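Local coordinates for protein TOXN (Bacillus thuringiensis, PDB 4ATO) that cleaves RNA within A-rich sequences as the toxin of a type III toxin-antitoxin system and is held in check by the repeats of its pseudoknot antitoxin RNA, ToxI, at residues 69-73 / 116-121; 63-69 / 81-85; 47-51 / 163-167. One frame throughout, in Å; residues are numbered along the deposited sequence. Where two conformers were deposited one is given.

Contact 1: 69-73 / 116-121. With nucleotides of chain B; nucleotides of chain C.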
loop_
_atom_site.group_PDB
_atom_site.type_symbol
_atom_site.label_atom_id
_atom_site.label_comp_id
_atom_site.label_asym_id
_atom_site.label_seq_id
_atom_site.Cartn_x
_atom_site.Cartn_y
_atom_site.Cartn_z
ATOM N N VAL A 69 23.694 5.425 -3.115
ATOM C CA VAL A 69 22.411 4.902 -3.535
ATOM C C VAL A 69 22.694 3.915 -4.657
ATOM O O VAL A 69 23.225 4.285 -5.707
ATOM C CB VAL A 69 21.481 6.030 -4.029
ATOM C CG1 VAL A 69 20.171 5.445 -4.575
ATOM C CG2 VAL A 69 21.218 7.040 -2.896
ATOM N N LYS A 70 22.371 2.655 -4.415
ATOM C CA LYS A 70 22.533 1.626 -5.418
ATOM C C LYS A 70 21.320 1.605 -6.346
ATOM O O LYS A 70 20.175 1.604 -5.893
ATOM C CB LYS A 70 22.740 0.275 -4.742
ATOM C CG LYS A 70 24.025 0.219 -3.943
ATOM C CD LYS A 70 24.148 -1.035 -3.086
ATOM C CE LYS A 70 25.580 -1.158 -2.540
ATOM N NZ LYS A 70 25.821 -2.374 -1.701
ATOM N N LEU A 71 21.556 1.607 -7.633
ATOM C CA LEU A 71 20.497 1.512 -8.610
ATOM C C LEU A 71 20.317 0.076 -9.087
ATOM O O LEU A 71 21.270 -0.622 -9.263
ATOM C CB LEU A 71 20.804 2.397 -9.799
ATOM C CG LEU A 71 20.843 3.903 -9.653
ATOM C CD1 LEU A 71 22.156 4.364 -9.076
ATOM C CD2 LEU A 71 20.594 4.559 -10.981
ATOM N N PHE A 72 19.077 -0.338 -9.292
ATOM C CA PHE A 72 18.777 -1.673 -9.792
ATOM C C PHE A 72 17.787 -1.598 -10.947
ATOM O O PHE A 72 16.908 -0.733 -10.958
ATOM C CB PHE A 72 18.189 -2.547 -8.680
ATOM C CG PHE A 72 19.115 -2.741 -7.513
ATOM C CD1 PHE A 72 19.100 -1.857 -6.444
ATOM C CD2 PHE A 72 20.003 -3.804 -7.493
ATOM C CE1 PHE A 72 19.956 -2.034 -5.371
ATOM C CE2 PHE A 72 20.858 -3.992 -6.431
ATOM C CZ PHE A 72 20.843 -3.103 -5.366
ATOM N N ASP A 73 17.922 -2.506 -11.912
ATOM C CA ASP A 73 16.959 -2.566 -13.012
ATOM C C ASP A 73 15.811 -3.509 -12.658
ATOM O O ASP A 73 15.799 -4.088 -11.577
ATOM C CB ASP A 73 17.633 -2.875 -14.374
ATOM C CG ASP A 73 17.993 -4.362 -14.583
ATOM O OD1 ASP A 73 17.661 -5.247 -13.756
ATOM O OD2 ASP A 73 18.624 -4.645 -15.628
ATOM N N LYS A 116 17.140 3.013 -18.126
ATOM C CA LYS A 116 16.860 2.174 -16.958
ATOM C C LYS A 116 17.245 2.908 -15.682
ATOM O O LYS A 116 16.525 2.873 -14.683
ATOM C CB LYS A 116 17.616 0.850 -17.035
ATOM C CG LYS A 116 17.051 -0.140 -18.057
ATOM C CD LYS A 116 17.732 -1.468 -17.902
ATOM C CE LYS A 116 17.161 -2.523 -18.822
ATOM N NZ LYS A 116 17.790 -3.832 -18.486
ATOM N N GLN A 117 18.385 3.585 -15.729
ATOM C CA GLN A 117 18.868 4.312 -14.570
ATOM C C GLN A 117 17.912 5.452 -14.257
ATOM O O GLN A 117 17.617 5.717 -13.091
ATOM C CB GLN A 117 20.284 4.827 -14.811
ATOM C CG GLN A 117 21.345 3.713 -14.801
ATOM C CD GLN A 117 22.737 4.234 -15.098
ATOM O OE1 GLN A 117 22.932 5.026 -16.027
ATOM N NE2 GLN A 117 23.714 3.799 -14.307
ATOM N N TYR A 118 17.409 6.109 -15.304
ATOM C CA TYR A 118 16.439 7.172 -15.107
ATOM C C TYR A 118 15.151 6.630 -14.488
ATOM O O TYR A 118 14.628 7.211 -13.556
ATOM C CB TYR A 118 16.115 7.935 -16.401
ATOM C CG TYR A 118 15.017 8.948 -16.165
ATOM C CD1 TYR A 118 15.279 10.125 -15.465
ATOM C CD2 TYR A 118 13.713 8.711 -16.589
ATOM C CE1 TYR A 118 14.283 11.056 -15.217
ATOM C CE2 TYR A 118 12.701 9.638 -16.342
ATOM C CZ TYR A 118 13.000 10.813 -15.654
ATOM O OH TYR A 118 12.021 11.748 -15.389
ATOM N N LEU A 119 14.641 5.519 -15.008
ATOM C CA LEU A 119 13.391 4.989 -14.484
ATOM C C LEU A 119 13.537 4.585 -13.019
ATOM O O LEU A 119 12.631 4.820 -12.230
ATOM C CB LEU A 119 12.866 3.835 -15.333
ATOM C CG LEU A 119 12.469 4.156 -16.782
ATOM C CD1 LEU A 119 11.897 2.917 -17.456
ATOM C CD2 LEU A 119 11.469 5.287 -16.850
ATOM N N PHE A 120 14.679 4.011 -12.645
ATOM C CA PHE A 120 14.900 3.683 -11.239
ATOM C C PHE A 120 14.942 4.954 -10.382
ATOM O O PHE A 120 14.343 5.003 -9.306
ATOM C CB PHE A 120 16.198 2.892 -11.017
ATOM C CG PHE A 120 16.503 2.641 -9.554
ATOM C CD1 PHE A 120 17.236 3.562 -8.809
ATOM C CD2 PHE A 120 16.012 1.507 -8.915
ATOM C CE1 PHE A 120 17.493 3.347 -7.452
ATOM C CE2 PHE A 120 16.265 1.274 -7.566
ATOM C CZ PHE A 120 17.011 2.198 -6.826
ATOM N N LEU A 121 15.661 5.971 -10.852
ATOM C CA LEU A 121 15.913 7.148 -10.025
ATOM C C LEU A 121 14.663 7.964 -9.792
ATOM O O LEU A 121 14.488 8.513 -8.717
ATOM C CB LEU A 121 17.021 8.026 -10.608
ATOM C CG LEU A 121 18.426 7.536 -10.241
ATOM C CD1 LEU A 121 19.476 8.363 -10.947
ATOM C CD2 LEU A 121 18.654 7.563 -8.728
ATOM P P U B 10 9.049 11.930 -17.417
ATOM O OP1 U B 10 9.724 11.473 -16.179
ATOM O OP2 U B 10 8.502 13.310 -17.465
ATOM O "O5'" U B 10 9.983 11.685 -18.671
ATOM C "C5'" U B 10 11.228 12.360 -18.794
ATOM C "C4'" U B 10 11.807 12.212 -20.179
ATOM O "O4'" U B 10 13.080 12.909 -20.231
ATOM C "C3'" U B 10 12.098 10.775 -20.612
ATOM O "O3'" U B 10 11.982 10.676 -22.038
ATOM C "C2'" U B 10 13.558 10.614 -20.218
ATOM O "O2'" U B 10 14.239 9.593 -20.906
ATOM C "C1'" U B 10 14.111 11.998 -20.556
ATOM N N1 U B 10 15.306 12.377 -19.789
ATOM C C2 U B 10 16.454 12.668 -20.505
ATOM O O2 U B 10 16.513 12.607 -21.715
ATOM N N3 U B 10 17.538 13.053 -19.760
ATOM C C4 U B 10 17.588 13.150 -18.382
ATOM O O4 U B 10 18.647 13.492 -17.850
ATOM C C5 U B 10 16.357 12.836 -17.707
ATOM C C6 U B 10 15.278 12.476 -18.413
ATOM P P U C 16 23.812 -5.491 -1.057
ATOM O OP1 U C 16 24.432 -4.696 -2.147
ATOM O OP2 U C 16 24.458 -5.500 0.272
ATOM O "O5'" U C 16 22.277 -5.102 -0.910
ATOM C "C5'" U C 16 21.446 -4.974 -2.052
ATOM C "C4'" U C 16 20.017 -4.683 -1.670
ATOM O "O4'" U C 16 19.491 -5.759 -0.838
ATOM C "C3'" U C 16 19.796 -3.443 -0.819
ATOM O "O3'" U C 16 19.864 -2.231 -1.552
ATOM C "C2'" U C 16 18.437 -3.725 -0.193
ATOM O "O2'" U C 16 17.392 -3.528 -1.133
ATOM C "C1'" U C 16 18.557 -5.225 0.093
ATOM N N1 U C 16 19.054 -5.461 1.465
ATOM C C2 U C 16 18.126 -5.302 2.479
ATOM O O2 U C 16 16.953 -5.032 2.270
ATOM N N3 U C 16 18.616 -5.480 3.750
ATOM C C4 U C 16 19.926 -5.763 4.094
ATOM O O4 U C 16 20.223 -5.882 5.281
ATOM C C5 U C 16 20.832 -5.883 2.991
ATOM C C6 U C 16 20.379 -5.725 1.742
ATOM P P C B 30 17.298 -8.737 -26.953
ATOM O OP1 C B 30 18.062 -9.087 -28.177
ATOM O OP2 C B 30 17.143 -9.767 -25.893
ATOM O "O5'" C B 30 17.873 -7.394 -26.324
ATOM C "C5'" C B 30 18.331 -6.332 -27.149
ATOM C "C4'" C B 30 18.692 -5.118 -26.330
ATOM O "O4'" C B 30 17.571 -4.754 -25.485
ATOM C "C3'" C B 30 19.847 -5.293 -25.350
ATOM O "O3'" C B 30 21.117 -5.162 -25.956
ATOM C "C2'" C B 30 19.566 -4.221 -24.313
ATOM O "O2'" C B 30 19.978 -2.947 -24.786
ATOM C "C1'" C B 30 18.040 -4.246 -24.256
ATOM N N1 C B 30 17.535 -5.103 -23.156
ATOM C C2 C B 30 17.633 -4.608 -21.850
ATOM O O2 C B 30 18.144 -3.492 -21.664
ATOM N N3 C B 30 17.183 -5.354 -20.817
ATOM C C4 C B 30 16.647 -6.552 -21.039
ATOM N N4 C B 30 16.218 -7.236 -19.973
ATOM C C5 C B 30 16.525 -7.082 -22.359
ATOM C C6 C B 30 16.986 -6.334 -23.377
#
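A salt bridge closes one end of this strand-on-helix contact: Lys116 NZ lies 3.1 Å from Asp73 OD2. The same ammonium group donates to base atom N3 of C30 of chain B at 2.8 Å, so it couples Asp73, just past the strand, to the RNA, while Asp73 OD1 turns back to accept from the backbone of Asp75 and Lys77. Lys70 NZ meets OP1 of U16 of chain C at 2.7 Å, and Tyr118 OH, on a side chain that leaves the helix away from the strand, donates to OP1 of U10 of chain B over a very short 2.4 Å. Inward of these polar groups, strand 69-72 crosses helix 116-121 at 120°, with the axes 8.1 Å apart, and Phe120 is the central wedge. Leu71 CA sits over its face, 3.9 Å from the ring centroid in a CH-pi contact, and Leu71 CG packs 3.7 Å from Phe120 CD1. Val69 CG1 and Phe72 CD1 approach Phe120 CE1 and CE2 at 4.5 and 4.4 Å, and Leu71 CD2 touches Leu121 CG at 3.8 Å. The contact thus joins an apolar seam around Phe120 to two lysines, Lys70 and Lys116, that bind ToxI.

Contact 2: 63-69 / 81-85; sequences FNSQVSV and VLLVN. With nucleotides of chain C.
Segments 63-69 and 81-85 illustrate a beta hairpin, of strands 68-72 and 78-89, that opens into an RNA-binding turn. Val69 and Leu82 form an antiparallel hydrogen-bonded pair, Val69 N to Leu82 O at 3.1 Å and Leu82 N to Val69 O at 2.7 Å; Ser68 and Leu83 follow as a non-hydrogen-bonded pair, both with CA atoms 5.0 Å apart. Beyond them Val84 N gives Val67 O only a weak bond of 3.0 Å, as 84-85 turns 3-10. Residues 65-66 are also 3-10, opened by an Asx turn: Asn64 OD1 accepts from Gln66 N (3.0 Å) and Gln66 NE2 (2.9 Å), while Asn64 O receives Ser68 OG (p rotamer) at 2.7 Å. Outward donors serve chain C: Asn64 N to U4 O2 (2.8 Å), Asn64 ND2 to U5 OP2 (2.9 Å) and Gln66 NE2 to U5 O4 (2.8 Å); Ser65 OG accepts from C19 N4 (2.9 Å). Lys131 NZ serves Ser65 O and Ser68 O, Lys148 NZ serves Gln66 OE1, and Asn85 ND2 gives to Val155 O. Phe63 (m) lays its ring face on Val81 CG1, 3.9 Å from the centroid. Strand 51-56 flanks 78-89, helix 108-139 packs on Val69 and Leu82, helix 147-155 on Val67.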
loop_
_atom_site.group_PDB
_atom_site.type_symbol
_atom_site.label_atom_id
_atom_site.label_comp_id
_atom_site.label_asym_id
_atom_site.label_seq_id
_atom_site.Cartn_x
_atom_site.Cartn_y
_atom_site.Cartn_z
ATOM N N PHE A 63 30.196 -0.379 -0.262
ATOM C CA PHE A 63 29.676 0.977 -0.037
ATOM C C PHE A 63 28.934 1.069 1.291
ATOM O O PHE A 63 28.172 0.174 1.640
ATOM C CB PHE A 63 28.715 1.399 -1.149
ATOM C CG PHE A 63 29.334 1.451 -2.517
ATOM C CD1 PHE A 63 30.099 2.538 -2.909
ATOM C CD2 PHE A 63 29.126 0.423 -3.425
ATOM C CE1 PHE A 63 30.651 2.586 -4.169
ATOM C CE2 PHE A 63 29.686 0.469 -4.694
ATOM C CZ PHE A 63 30.441 1.548 -5.064
ATOM N N ASN A 64 29.144 2.153 2.028
ATOM C CA ASN A 64 28.296 2.418 3.184
ATOM C C ASN A 64 27.010 3.082 2.717
ATOM O O ASN A 64 27.039 3.985 1.883
ATOM C CB ASN A 64 28.986 3.309 4.204
ATOM C CG ASN A 64 28.209 3.381 5.501
ATOM O OD1 ASN A 64 27.258 4.162 5.629
ATOM N ND2 ASN A 64 28.584 2.537 6.465
ATOM N N SER A 65 25.882 2.637 3.250
ATOM C CA SER A 65 24.585 3.065 2.730
ATOM C C SER A 65 24.340 4.555 2.969
ATOM O O SER A 65 23.611 5.193 2.226
ATOM C CB SER A 65 23.462 2.240 3.350
ATOM O OG SER A 65 23.280 2.607 4.702
ATOM N N GLN A 66 24.983 5.114 3.986
ATOM C CA GLN A 66 24.784 6.518 4.316
ATOM C C GLN A 66 25.257 7.472 3.222
ATOM O O GLN A 66 24.768 8.590 3.144
ATOM C CB GLN A 66 25.479 6.875 5.629
ATOM C CG GLN A 66 24.935 6.145 6.821
ATOM C CD GLN A 66 25.785 6.371 8.038
ATOM O OE1 GLN A 66 25.516 7.277 8.835
ATOM N NE2 GLN A 66 26.838 5.566 8.184
ATOM N N VAL A 67 26.198 7.034 2.387
ATOM C CA VAL A 67 26.753 7.907 1.348
ATOM C C VAL A 67 26.620 7.332 -0.057
ATOM O O VAL A 67 27.362 7.701 -0.961
ATOM C CB VAL A 67 28.260 8.221 1.577
ATOM C CG1 VAL A 67 28.445 9.210 2.728
ATOM C CG2 VAL A 67 29.062 6.933 1.794
ATOM N N SER A 68 25.670 6.437 -0.252
ATOM C CA SER A 68 25.475 5.888 -1.582
ATOM C C SER A 68 24.037 5.479 -1.840
ATOM O O SER A 68 23.260 5.226 -0.919
ATOM C CB SER A 68 26.391 4.690 -1.799
ATOM O OG SER A 68 26.303 3.815 -0.714
ATOM N N VAL A 69 23.694 5.425 -3.115
ATOM C CA VAL A 69 22.411 4.902 -3.535
ATOM C C VAL A 69 22.694 3.915 -4.657
ATOM O O VAL A 69 23.225 4.285 -5.707
ATOM C CB VAL A 69 21.481 6.030 -4.029
ATOM C CG1 VAL A 69 20.171 5.445 -4.575
ATOM C CG2 VAL A 69 21.218 7.040 -2.896
ATOM N N VAL A 81 25.922 3.066 -9.013
ATOM C CA VAL A 81 25.825 3.488 -7.623
ATOM C C VAL A 81 26.058 4.988 -7.613
ATOM O O VAL A 81 27.026 5.473 -8.215
ATOM C CB VAL A 81 26.902 2.787 -6.737
ATOM C CG1 VAL A 81 26.774 3.229 -5.291
ATOM C CG2 VAL A 81 26.772 1.271 -6.824
ATOM N N LEU A 82 25.170 5.735 -6.971
ATOM C CA LEU A 82 25.399 7.172 -6.854
ATOM C C LEU A 82 26.285 7.392 -5.653
ATOM O O LEU A 82 25.955 6.931 -4.556
ATOM C CB LEU A 82 24.102 7.937 -6.642
ATOM C CG LEU A 82 23.259 8.292 -7.863
ATOM C CD1 LEU A 82 21.874 8.737 -7.397
ATOM C CD2 LEU A 82 23.942 9.390 -8.652
ATOM N N LEU A 83 27.395 8.101 -5.858
ATOM C CA LEU A 83 28.331 8.405 -4.773
ATOM C C LEU A 83 28.024 9.753 -4.111
ATOM O O LEU A 83 28.586 10.791 -4.494
ATOM C CB LEU A 83 29.759 8.420 -5.313
ATOM C CG LEU A 83 30.139 7.160 -6.095
ATOM C CD1 LEU A 83 31.571 7.278 -6.674
ATOM C CD2 LEU A 83 29.999 5.915 -5.223
ATOM N N VAL A 84 27.145 9.764 -3.118
ATOM C CA VAL A 84 26.832 11.052 -2.506
ATOM C C VAL A 84 28.050 11.637 -1.783
ATOM O O VAL A 84 28.180 12.861 -1.698
ATOM C CB VAL A 84 25.510 11.063 -1.672
ATOM C CG1 VAL A 84 24.897 9.680 -1.593
ATOM C CG2 VAL A 84 25.707 11.683 -0.294
ATOM N N ASN A 85 28.978 10.781 -1.350
ATOM C CA ASN A 85 30.243 11.254 -0.765
ATOM C C ASN A 85 31.104 12.073 -1.732
ATOM O O ASN A 85 31.921 12.882 -1.298
ATOM C CB ASN A 85 31.079 10.095 -0.213
ATOM C CG ASN A 85 31.342 9.001 -1.255
ATOM O OD1 ASN A 85 30.440 8.606 -1.994
ATOM N ND2 ASN A 85 32.577 8.514 -1.310
ATOM P P U C 4 37.755 1.199 2.316
ATOM O OP1 U C 4 38.210 0.414 3.485
ATOM O OP2 U C 4 37.530 0.497 1.027
ATOM O "O5'" U C 4 36.462 2.039 2.710
ATOM C "C5'" U C 4 36.358 2.654 3.982
ATOM C "C4'" U C 4 34.925 2.944 4.340
ATOM O "O4'" U C 4 34.374 3.879 3.376
ATOM C "C3'" U C 4 33.989 1.736 4.341
ATOM O "O3'" U C 4 32.997 1.931 5.351
ATOM C "C2'" U C 4 33.335 1.823 2.954
ATOM O "O2'" U C 4 32.079 1.183 2.850
ATOM C "C1'" U C 4 33.212 3.327 2.783
ATOM N N1 U C 4 33.150 3.788 1.383
ATOM C C2 U C 4 31.944 4.301 0.963
ATOM O O2 U C 4 30.966 4.315 1.684
ATOM N N3 U C 4 31.918 4.765 -0.329
ATOM C C4 U C 4 32.972 4.783 -1.219
ATOM O O4 U C 4 32.793 5.240 -2.349
ATOM C C5 U C 4 34.201 4.250 -0.706
ATOM C C6 U C 4 34.247 3.791 0.553
ATOM P P C C 19 17.588 7.090 6.667
ATOM O OP1 C C 19 16.633 8.222 6.727
ATOM O OP2 C C 19 18.456 6.959 5.481
ATOM O "O5'" C C 19 18.474 7.049 7.984
ATOM C "C5'" C C 19 17.875 6.901 9.272
ATOM C "C4'" C C 19 18.898 7.042 10.377
ATOM O "O4'" C C 19 19.790 5.885 10.357
ATOM C "C3'" C C 19 19.797 8.270 10.274
ATOM O "O3'" C C 19 20.084 8.750 11.581
ATOM C "C2'" C C 19 21.071 7.710 9.636
ATOM O "O2'" C C 19 22.241 8.454 9.897
ATOM C "C1'" C C 19 21.133 6.320 10.257
ATOM N N1 C C 19 21.894 5.326 9.462
ATOM C C2 C C 19 23.100 4.849 9.999
ATOM O O2 C C 19 23.458 5.289 11.097
ATOM N N3 C C 19 23.847 3.937 9.325
ATOM C C4 C C 19 23.418 3.486 8.149
ATOM N N4 C C 19 24.169 2.584 7.511
ATOM C C5 C C 19 22.186 3.943 7.575
ATOM C C6 C C 19 21.459 4.853 8.255
ATOM P P U C 5 32.405 0.687 6.165
ATOM O OP1 U C 5 32.929 -0.537 5.522
ATOM O OP2 U C 5 30.940 0.871 6.248
ATOM O "O5'" U C 5 33.051 0.874 7.616
ATOM C "C5'" U C 5 34.458 0.998 7.778
ATOM C "C4'" U C 5 34.815 1.764 9.030
ATOM O "O4'" U C 5 34.493 3.176 8.871
ATOM C "C3'" U C 5 34.075 1.372 10.296
ATOM O "O3'" U C 5 34.564 0.176 10.880
ATOM C "C2'" U C 5 34.267 2.606 11.162
ATOM O "O2'" U C 5 35.589 2.659 11.684
ATOM C "C1'" U C 5 34.111 3.718 10.123
ATOM N N1 U C 5 32.704 4.177 10.038
ATOM C C2 U C 5 32.270 4.975 11.086
ATOM O O2 U C 5 33.010 5.322 11.992
ATOM N N3 U C 5 30.955 5.373 11.026
ATOM C C4 U C 5 30.042 5.043 10.041
ATOM O O4 U C 5 28.888 5.468 10.123
ATOM C C5 U C 5 30.560 4.198 9.004
ATOM C C6 U C 5 31.840 3.792 9.036
#

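Contact 3: 47-51 / 163-167; sequences NGHDY and EEKCQ
A tight turn between sheet strands can be docked on a helix by a few side chains, as where 47-51, on the loop between strands 38-41 and 51-56 of the antiparallel sheet, meets helix 159-169 of ToxN. Asn47 (48/40) and Gly48 (87/-6) have the backbone angles of a type I' turn. Asn47 brings its CB to 4.3 Å from Glu163 OE1, and its ND2 bonds to Tyr136; at Gly48 a side chain would jam against the preceding carbonyl. From 49 the backbone is extended. His49, chi1 m and chi2 near -90°, supplies most of the packing: Glu163 CG lies over the imidazole face, 3.7 Å from the centroid in a CH-pi contact, and Cys166 SG meets the ring edge, 3.7 Å from His49 ND1. The CA atoms of His49 and Glu163 are 7.4 Å apart. Tyr51 leaves its strand sideways, and its hydroxyl reaches Glu163, whose side chain runs m, t. That carboxylate also bonds to Tyr136 of helix 108-139, and Tyr51 OH donates to Glu163 OE2 over a very short 2.5 Å.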
loop_
_atom_site.group_PDB
_atom_site.type_symbol
_atom_site.label_atom_id
_atom_site.label_comp_id
_atom_site.label_asym_id
_atom_site.label_seq_id
_atom_site.Cartn_x
_atom_site.Cartn_y
_atom_site.Cartn_z
ATOM N N ASN A 47 23.037 26.128 -0.389
ATOM C CA ASN A 47 23.708 27.408 -0.179
ATOM C C ASN A 47 23.978 28.162 -1.470
ATOM O O ASN A 47 25.034 28.775 -1.638
ATOM C CB ASN A 47 24.996 27.230 0.620
ATOM C CG ASN A 47 24.731 26.925 2.081
ATOM O OD1 ASN A 47 23.801 27.470 2.680
ATOM N ND2 ASN A 47 25.542 26.044 2.663
ATOM N N GLY A 48 23.011 28.112 -2.380
ATOM C CA GLY A 48 23.111 28.826 -3.636
ATOM C C GLY A 48 23.823 28.051 -4.731
ATOM O O GLY A 48 23.863 28.509 -5.870
ATOM N N HIS A 49 24.376 26.885 -4.400
ATOM C CA HIS A 49 25.120 26.079 -5.383
ATOM C C HIS A 49 24.293 24.937 -5.979
ATOM O O HIS A 49 23.524 24.272 -5.279
ATOM C CB HIS A 49 26.399 25.514 -4.762
ATOM C CG HIS A 49 27.269 26.556 -4.128
ATOM N ND1 HIS A 49 28.242 27.240 -4.826
ATOM C CD2 HIS A 49 27.303 27.041 -2.863
ATOM C CE1 HIS A 49 28.839 28.100 -4.019
ATOM N NE2 HIS A 49 28.287 28.000 -2.823
ATOM N N ASP A 50 24.450 24.724 -7.281
ATOM C CA ASP A 50 23.900 23.538 -7.931
ATOM C C ASP A 50 24.839 22.363 -7.680
ATOM O O ASP A 50 25.998 22.390 -8.099
ATOM C CB ASP A 50 23.764 23.764 -9.439
ATOM C CG ASP A 50 22.769 24.860 -9.785
ATOM O OD1 ASP A 50 21.671 24.893 -9.188
ATOM O OD2 ASP A 50 23.086 25.688 -10.661
ATOM N N TYR A 51 24.349 21.338 -6.990
ATOM C CA TYR A 51 25.161 20.153 -6.710
ATOM C C TYR A 51 24.838 18.987 -7.627
ATOM O O TYR A 51 23.708 18.826 -8.079
ATOM C CB TYR A 51 25.013 19.705 -5.258
ATOM C CG TYR A 51 26.053 20.282 -4.332
ATOM C CD1 TYR A 51 25.877 21.537 -3.761
ATOM C CD2 TYR A 51 27.205 19.566 -4.012
ATOM C CE1 TYR A 51 26.828 22.079 -2.896
ATOM C CE2 TYR A 51 28.164 20.094 -3.150
ATOM C CZ TYR A 51 27.968 21.359 -2.597
ATOM O OH TYR A 51 28.901 21.899 -1.737
ATOM N N GLU A 163 33.025 24.644 -2.761
ATOM C CA GLU A 163 32.101 25.766 -2.937
ATOM C C GLU A 163 32.858 27.072 -3.160
ATOM O O GLU A 163 32.445 27.911 -3.971
ATOM C CB GLU A 163 31.138 25.896 -1.747
ATOM C CG GLU A 163 29.987 24.908 -1.798
ATOM C CD GLU A 163 29.158 24.902 -0.532
ATOM O OE1 GLU A 163 29.116 25.949 0.149
ATOM O OE2 GLU A 163 28.554 23.851 -0.217
ATOM N N GLU A 164 33.957 27.242 -2.430
ATOM C CA GLU A 164 34.842 28.383 -2.639
ATOM C C GLU A 164 35.377 28.380 -4.061
ATOM O O GLU A 164 35.403 29.410 -4.720
ATOM C CB GLU A 164 36.025 28.339 -1.676
ATOM C CG GLU A 164 35.738 28.840 -0.281
ATOM C CD GLU A 164 37.014 29.081 0.502
ATOM O OE1 GLU A 164 38.101 29.083 -0.122
ATOM O OE2 GLU A 164 36.932 29.263 1.735
ATOM N N LYS A 165 35.819 27.215 -4.523
ATOM C CA LYS A 165 36.329 27.087 -5.877
ATOM C C LYS A 165 35.257 27.444 -6.898
ATOM O O LYS A 165 35.544 28.085 -7.912
ATOM C CB LYS A 165 36.859 25.680 -6.121
ATOM C CG LYS A 165 38.204 25.430 -5.476
ATOM C CD LYS A 165 39.233 25.028 -6.519
ATOM C CE LYS A 165 40.390 26.006 -6.576
ATOM N NZ LYS A 165 41.520 25.464 -7.399
ATOM N N CYS A 166 34.020 27.036 -6.630
ATOM C CA CYS A 166 32.905 27.394 -7.496
ATOM C C CYS A 166 32.746 28.910 -7.532
ATOM O O CYS A 166 32.569 29.497 -8.595
ATOM C CB CYS A 166 31.611 26.730 -7.020
ATOM S SG CYS A 166 30.147 27.136 -8.005
ATOM N N GLN A 167 32.816 29.537 -6.361
ATOM C CA GLN A 167 32.713 30.992 -6.252
ATOM C C GLN A 167 33.818 31.660 -7.062
ATOM O O GLN A 167 33.562 32.588 -7.827
ATOM C CB GLN A 167 32.808 31.437 -4.786
ATOM C CG GLN A 167 31.596 31.101 -3.931
ATOM C CD GLN A 167 30.452 32.083 -4.128
ATOM O OE1 GLN A 167 30.634 33.159 -4.699
ATOM N NE2 GLN A 167 29.266 31.714 -3.652
#

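The three contacts differ in burial and in the groups that hold them. Contact 2 is the most buried, a backbone-bonded hairpin edge whose nine touching residues are all covered; contact 1 extends the same strand, 68-72, onto helix 108-139. They share Val69 and meet where Leu121 CD2 packs 3.7 Å from Leu82 CD1, so one apolar layer lies between sheet and helix. Both engage RNA, but contact 1 does so through lysines and a tyrosine, contact 2 largely through amides and a hydroxyl. Contact 3 is partly exposed, its centre about 27 Å from that of contact 1, and rests on side chains alone. In sequence it encloses the other two, joining an early turn to the late helix 159-169.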